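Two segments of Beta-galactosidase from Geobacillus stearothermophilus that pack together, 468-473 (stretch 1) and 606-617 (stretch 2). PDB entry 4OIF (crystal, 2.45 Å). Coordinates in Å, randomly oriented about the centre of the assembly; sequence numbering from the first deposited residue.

Stretch 1, residues 468-473: YKLLIA
Stretch 2 606-617: FYQELMEKLDLR

L470 is the hub of this contact. Its strand, 470-473, runs nearly antiparallel to helix 606-613, at 156° between N-to-C directions and 11.3 Å at closest approach of the axes, a gap that side chains must fill. With chi1 t and chi2 p, L470 reaches four partners: CD1 lies 3.9 Å from L610 CD1, CB 3.9 Å from L614 CD1, CD2 3.9 Å from L616 CD1, and CD2 4.4 Å from Y607 CD1. L610, L614 and L616 all adopt the m,t rotamer. Extended phi/psi near -120/120 over 470-472 makes the side chains alternate, so L470 and I472 point toward the helix while L471 does not reach it. Y607 and L610 on the helix, and L614 four residues further along the chain, form one stripe. I472 (m,t) meets Y607 (chi1 m) obliquely, its CD1 3.4 Å from Y607 CE1.

Toward the helix C-terminus the register sets K469 CA 7.2 Å from L614 CA. D615 is the first residue after the helix to leave helical phi/psi, turning to 56/56 in a Schellman motif: L616 N bonds M611 O at 2.9 Å and D615 N bonds E612 O at 3.3 Å. K469, m then t throughout, lays CD 3.9 Å from L616 CD2 and extends NZ to donate a 2.8 Å hydrogen bond to L614 O. Beyond, R617 NE salt-bridges D615 OD1 at 3.2 Å.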

ATOM      1  N   TYR A 468     -18.018  30.965  28.305  1.00 12.48           N
ATOM      2  CA  TYR A 468     -17.681  31.508  26.984  1.00 10.89           C
ATOM      3  C   TYR A 468     -18.847  32.248  26.339  1.00 12.43           C
ATOM      4  O   TYR A 468     -20.012  31.947  26.609  1.00 19.22           O
ATOM      5  CB  TYR A 468     -17.198  30.383  26.060  1.00 10.87           C
ATOM      6  CG  TYR A 468     -16.063  29.599  26.664  1.00 11.10           C
ATOM      7  CD1 TYR A 468     -14.750  30.040  26.558  1.00  6.65           C
ATOM      8  CD2 TYR A 468     -16.308  28.438  27.374  1.00 11.15           C
ATOM      9  CE1 TYR A 468     -13.720  29.338  27.129  1.00  4.65           C
ATOM     10  CE2 TYR A 468     -15.279  27.727  27.951  1.00 11.23           C
ATOM     11  CZ  TYR A 468     -13.989  28.181  27.827  1.00  7.41           C
ATOM     12  OH  TYR A 468     -12.972  27.464  28.416  1.00  9.17           O
ATOM     13  N   LYS A 469     -18.524  33.226  25.498  1.00 10.09           N
ATOM     14  CA  LYS A 469     -19.531  33.955  24.731  1.00  9.62           C
ATOM     15  C   LYS A 469     -19.910  33.170  23.492  1.00  9.63           C
ATOM     16  O   LYS A 469     -21.058  33.156  23.063  1.00 11.33           O
ATOM     17  CB  LYS A 469     -19.020  35.325  24.294  1.00 14.07           C
ATOM     18  CG  LYS A 469     -18.769  36.355  25.384  1.00 18.15           C
ATOM     19  CD  LYS A 469     -18.335  37.650  24.705  1.00 19.79           C
ATOM     20  CE  LYS A 469     -18.252  38.825  25.653  1.00 26.69           C
ATOM     21  NZ  LYS A 469     -17.584  39.960  24.941  1.00 30.97           N
ATOM     22  N   LEU A 470     -18.899  32.541  22.912  1.00  9.02           N
ATOM     23  CA  LEU A 470     -19.020  31.879  21.638  1.00  5.86           C
ATOM     24  C   LEU A 470     -18.461  30.482  21.771  1.00 12.32           C
ATOM     25  O   LEU A 470     -17.292  30.312  22.127  1.00 17.66           O
ATOM     26  CB  LEU A 470     -18.282  32.657  20.558  1.00  6.39           C
ATOM     27  CG  LEU A 470     -18.215  32.004  19.178  1.00 10.25           C
ATOM     28  CD1 LEU A 470     -19.603  31.715  18.615  1.00  4.67           C
ATOM     29  CD2 LEU A 470     -17.416  32.867  18.220  1.00  9.19           C
ATOM     30  N   LEU A 471     -19.321  29.495  21.529  1.00 12.30           N
ATOM     31  CA  LEU A 471     -18.948  28.089  21.526  1.00 10.96           C
ATOM     32  C   LEU A 471     -19.132  27.494  20.127  1.00 14.29           C
ATOM     33  O   LEU A 471     -20.223  27.522  19.553  1.00 10.49           O
ATOM     34  CB  LEU A 471     -19.768  27.304  22.550  1.00 10.11           C
ATOM     35  CG  LEU A 471     -19.462  25.801  22.569  1.00 11.11           C
ATOM     36  CD1 LEU A 471     -17.985  25.565  22.832  1.00 14.78           C
ATOM     37  CD2 LEU A 471     -20.302  25.080  23.600  1.00 11.57           C
ATOM     38  N   ILE A 472     -18.044  26.957  19.593  1.00  9.52           N
ATOM     39  CA  ILE A 472     -18.007  26.395  18.255  1.00  7.23           C
ATOM     40  C   ILE A 472     -17.837  24.875  18.332  1.00 11.11           C
ATOM     41  O   ILE A 472     -16.801  24.381  18.754  1.00 10.89           O
ATOM     42  CB  ILE A 472     -16.858  27.037  17.435  1.00  8.65           C
ATOM     43  CG1 ILE A 472     -17.099  28.543  17.300  1.00  9.36           C
ATOM     44  CG2 ILE A 472     -16.696  26.373  16.064  1.00  5.71           C
ATOM     45  CD1 ILE A 472     -15.909  29.318  16.766  1.00 10.23           C
ATOM     46  N   ALA A 473     -18.866  24.136  17.933  1.00 11.95           N
ATOM     47  CA  ALA A 473     -18.843  22.673  17.997  1.00  8.89           C
ATOM     48  C   ALA A 473     -19.101  22.037  16.631  1.00  9.24           C
ATOM     49  O   ALA A 473     -20.211  21.596  16.350  1.00 13.65           O
ATOM     50  CB  ALA A 473     -19.872  22.179  19.001  1.00  5.99           C
ATOM     51  N   PHE A 606     -18.005  35.196   8.242  1.00 11.54           N
ATOM     52  CA  PHE A 606     -18.998  34.715   9.197  1.00 13.62           C
ATOM     53  C   PHE A 606     -18.579  35.040  10.632  1.00  9.50           C
ATOM     54  O   PHE A 606     -19.316  35.672  11.436  1.00 11.31           O
ATOM     55  CB  PHE A 606     -19.187  33.195   9.010  1.00 10.20           C
ATOM     56  CG  PHE A 606     -20.231  32.596   9.905  1.00  5.56           C
ATOM     57  CD1 PHE A 606     -21.563  32.575   9.520  1.00  6.62           C
ATOM     58  CD2 PHE A 606     -19.887  32.072  11.140  1.00  5.26           C
ATOM     59  CE1 PHE A 606     -22.538  32.033  10.364  1.00  5.79           C
ATOM     60  CE2 PHE A 606     -20.854  31.541  11.977  1.00  7.62           C
ATOM     61  CZ  PHE A 606     -22.184  31.525  11.583  1.00  1.89           C
ATOM     62  N   TYR A 607     -17.366  34.608  10.946  1.00 15.17           N
ATOM     63  CA  TYR A 607     -16.860  34.787  12.290  1.00 20.49           C
ATOM     64  C   TYR A 607     -16.464  36.234  12.544  1.00 20.05           C
ATOM     65  O   TYR A 607     -16.412  36.659  13.689  1.00 17.99           O
ATOM     66  CB  TYR A 607     -15.690  33.841  12.557  1.00 13.35           C
ATOM     67  CG  TYR A 607     -16.150  32.425  12.820  1.00 11.25           C
ATOM     68  CD1 TYR A 607     -17.022  32.144  13.866  1.00 12.05           C
ATOM     69  CD2 TYR A 607     -15.727  31.375  12.023  1.00  8.00           C
ATOM     70  CE1 TYR A 607     -17.456  30.857  14.112  1.00 13.17           C
ATOM     71  CE2 TYR A 607     -16.160  30.081  12.260  1.00 10.59           C
ATOM     72  CZ  TYR A 607     -17.016  29.830  13.306  1.00 11.13           C
ATOM     73  OH  TYR A 607     -17.435  28.549  13.542  1.00 10.14           O
ATOM     74  N   GLN A 608     -16.212  36.998  11.487  1.00 10.64           N
ATOM     75  CA  GLN A 608     -15.925  38.411  11.660  1.00 13.94           C
ATOM     76  C   GLN A 608     -17.165  39.063  12.203  1.00 22.31           C
ATOM     77  O   GLN A 608     -17.109  39.849  13.170  1.00 20.77           O
ATOM     78  CB  GLN A 608     -15.521  39.083  10.352  1.00 14.91           C
ATOM     79  CG  GLN A 608     -14.980  40.486  10.557  1.00 34.08           C
ATOM     80  CD  GLN A 608     -13.721  40.492  11.419  1.00 48.85           C
ATOM     81  OE1 GLN A 608     -12.910  39.561  11.365  1.00 42.28           O
ATOM     82  NE2 GLN A 608     -13.559  41.537  12.229  1.00 42.18           N
ATOM     83  N   GLU A 609     -18.290  38.719  11.575  1.00 21.59           N
ATOM     84  CA  GLU A 609     -19.573  39.212  12.059  1.00 15.41           C
ATOM     85  C   GLU A 609     -19.819  38.792  13.490  1.00 11.42           C
ATOM     86  O   GLU A 609     -20.298  39.594  14.296  1.00 12.78           O
ATOM     87  CB  GLU A 609     -20.718  38.735  11.181  1.00 12.04           C
ATOM     88  CG  GLU A 609     -20.795  39.466   9.869  1.00 27.82           C
ATOM     89  CD  GLU A 609     -22.188  39.949   9.581  1.00 39.22           C
ATOM     90  OE1 GLU A 609     -23.073  39.712  10.431  1.00 46.22           O
ATOM     91  OE2 GLU A 609     -22.397  40.553   8.505  1.00 49.87           O
ATOM     92  N   LEU A 610     -19.497  37.546  13.823  1.00 13.46           N
ATOM     93  CA  LEU A 610     -19.678  37.158  15.230  1.00 14.08           C
ATOM     94  C   LEU A 610     -18.746  37.929  16.193  1.00 21.34           C
ATOM     95  O   LEU A 610     -19.106  38.172  17.344  1.00 20.58           O
ATOM     96  CB  LEU A 610     -19.486  35.652  15.406  1.00 10.15           C
ATOM     97  CG  LEU A 610     -20.737  34.857  15.020  1.00 16.81           C
ATOM     98  CD1 LEU A 610     -20.517  33.348  15.156  1.00  8.65           C
ATOM     99  CD2 LEU A 610     -21.940  35.303  15.856  1.00 14.54           C
ATOM    100  N   MET A 611     -17.565  38.323  15.720  1.00 18.96           N
ATOM    101  CA  MET A 611     -16.580  39.039  16.539  1.00 13.16           C
ATOM    102  C   MET A 611     -17.029  40.473  16.800  1.00 19.12           C
ATOM    103  O   MET A 611     -16.818  41.021  17.882  1.00 17.39           O
ATOM    104  CB  MET A 611     -15.204  39.069  15.859  1.00 14.15           C
ATOM    105  CG  MET A 611     -14.403  37.772  15.834  1.00 10.88           C
ATOM    106  SD  MET A 611     -13.069  37.908  14.609  1.00 18.74           S
ATOM    107  CE  MET A 611     -12.461  36.223  14.543  1.00 20.11           C
ATOM    108  N   GLU A 612     -17.616  41.100  15.789  1.00 12.75           N
ATOM    109  CA  GLU A 612     -18.171  42.423  15.994  1.00  9.42           C
ATOM    110  C   GLU A 612     -19.389  42.319  16.907  1.00 18.77           C
ATOM    111  O   GLU A 612     -19.511  43.066  17.878  1.00 18.45           O
ATOM    112  CB  GLU A 612     -18.520  43.068  14.656  1.00 15.64           C
ATOM    113  CG  GLU A 612     -17.283  43.392  13.827  1.00 27.64           C
ATOM    114  CD  GLU A 612     -17.601  43.747  12.387  1.00 38.73           C
ATOM    115  OE1 GLU A 612     -18.791  43.719  12.011  1.00 48.83           O
ATOM    116  OE2 GLU A 612     -16.652  44.047  11.629  1.00 40.53           O
ATOM    117  N   LYS A 613     -20.265  41.362  16.610  1.00 17.98           N
ATOM    118  CA  LYS A 613     -21.491  41.169  17.375  1.00 15.47           C
ATOM    119  C   LYS A 613     -21.225  40.947  18.864  1.00 25.66           C
ATOM    120  O   LYS A 613     -21.907  41.512  19.711  1.00 26.98           O
ATOM    121  CB  LYS A 613     -22.279  39.992  16.807  1.00 23.91           C
ATOM    122  CG  LYS A 613     -23.742  39.950  17.211  1.00 21.36           C
ATOM    123  CD  LYS A 613     -24.475  38.836  16.459  1.00 29.06           C
ATOM    124  CE  LYS A 613     -25.984  39.014  16.518  1.00 43.33           C
ATOM    125  NZ  LYS A 613     -26.458  39.152  17.926  1.00 45.78           N
ATOM    126  N   LEU A 614     -20.217  40.142  19.176  1.00 16.30           N
ATOM    127  CA  LEU A 614     -19.943  39.766  20.555  1.00 14.99           C
ATOM    128  C   LEU A 614     -18.786  40.533  21.175  1.00 18.56           C
ATOM    129  O   LEU A 614     -18.384  40.241  22.309  1.00 24.03           O
ATOM    130  CB  LEU A 614     -19.643  38.273  20.640  1.00 22.00           C
ATOM    131  CG  LEU A 614     -20.761  37.381  20.149  1.00 19.85           C
ATOM    132  CD1 LEU A 614     -20.354  35.935  20.340  1.00 13.84           C
ATOM    133  CD2 LEU A 614     -22.014  37.716  20.930  1.00 14.27           C
ATOM    134  N   ASP A 615     -18.248  41.499  20.439  1.00 14.63           N
ATOM    135  CA  ASP A 615     -17.119  42.280  20.932  1.00 20.57           C
ATOM    136  C   ASP A 615     -15.948  41.371  21.322  1.00 15.39           C
ATOM    137  O   ASP A 615     -15.478  41.395  22.457  1.00 14.55           O
ATOM    138  CB  ASP A 615     -17.547  43.147  22.123  1.00 10.85           C
ATOM    139  CG  ASP A 615     -16.461  44.120  22.564  1.00 24.87           C
ATOM    140  OD1 ASP A 615     -15.707  44.619  21.699  1.00 18.82           O
ATOM    141  OD2 ASP A 615     -16.352  44.374  23.781  1.00 28.07           O
ATOM    142  N   LEU A 616     -15.501  40.559  20.368  1.00 18.49           N
ATOM    143  CA  LEU A 616     -14.372  39.662  20.569  1.00 12.79           C
ATOM    144  C   LEU A 616     -13.087  40.356  20.157  1.00 16.14           C
ATOM    145  O   LEU A 616     -12.927  40.732  18.995  1.00 14.97           O
ATOM    146  CB  LEU A 616     -14.559  38.373  19.769  1.00 16.41           C
ATOM    147  CG  LEU A 616     -15.881  37.656  20.022  1.00 24.57           C
ATOM    148  CD1 LEU A 616     -15.969  36.408  19.165  1.00 15.14           C
ATOM    149  CD2 LEU A 616     -16.045  37.335  21.507  1.00  8.76           C
ATOM    150  N   ARG A 617     -12.174  40.526  21.110  1.00 19.83           N
ATOM    151  CA  ARG A 617     -10.943  41.273  20.867  1.00 19.80           C
ATOM    152  C   ARG A 617      -9.702  40.482  21.255  1.00 22.19           C
ATOM    153  O   ARG A 617      -9.779  39.535  22.036  1.00 21.02           O
ATOM    154  CB  ARG A 617     -10.967  42.601  21.633  1.00 18.76           C
ATOM    155  CG  ARG A 617     -11.803  43.666  20.947  1.00 26.76           C
ATOM    156  CD  ARG A 617     -11.638  45.031  21.584  1.00 39.91           C
ATOM    157  NE  ARG A 617     -12.683  45.337  22.561  1.00 47.16           N
ATOM    158  CZ  ARG A 617     -12.970  46.569  22.979  1.00 62.93           C
ATOM    159  NH1 ARG A 617     -12.298  47.613  22.498  1.00 45.15           N
ATOM    160  NH2 ARG A 617     -13.937  46.764  23.870  1.00 50.44           N
TER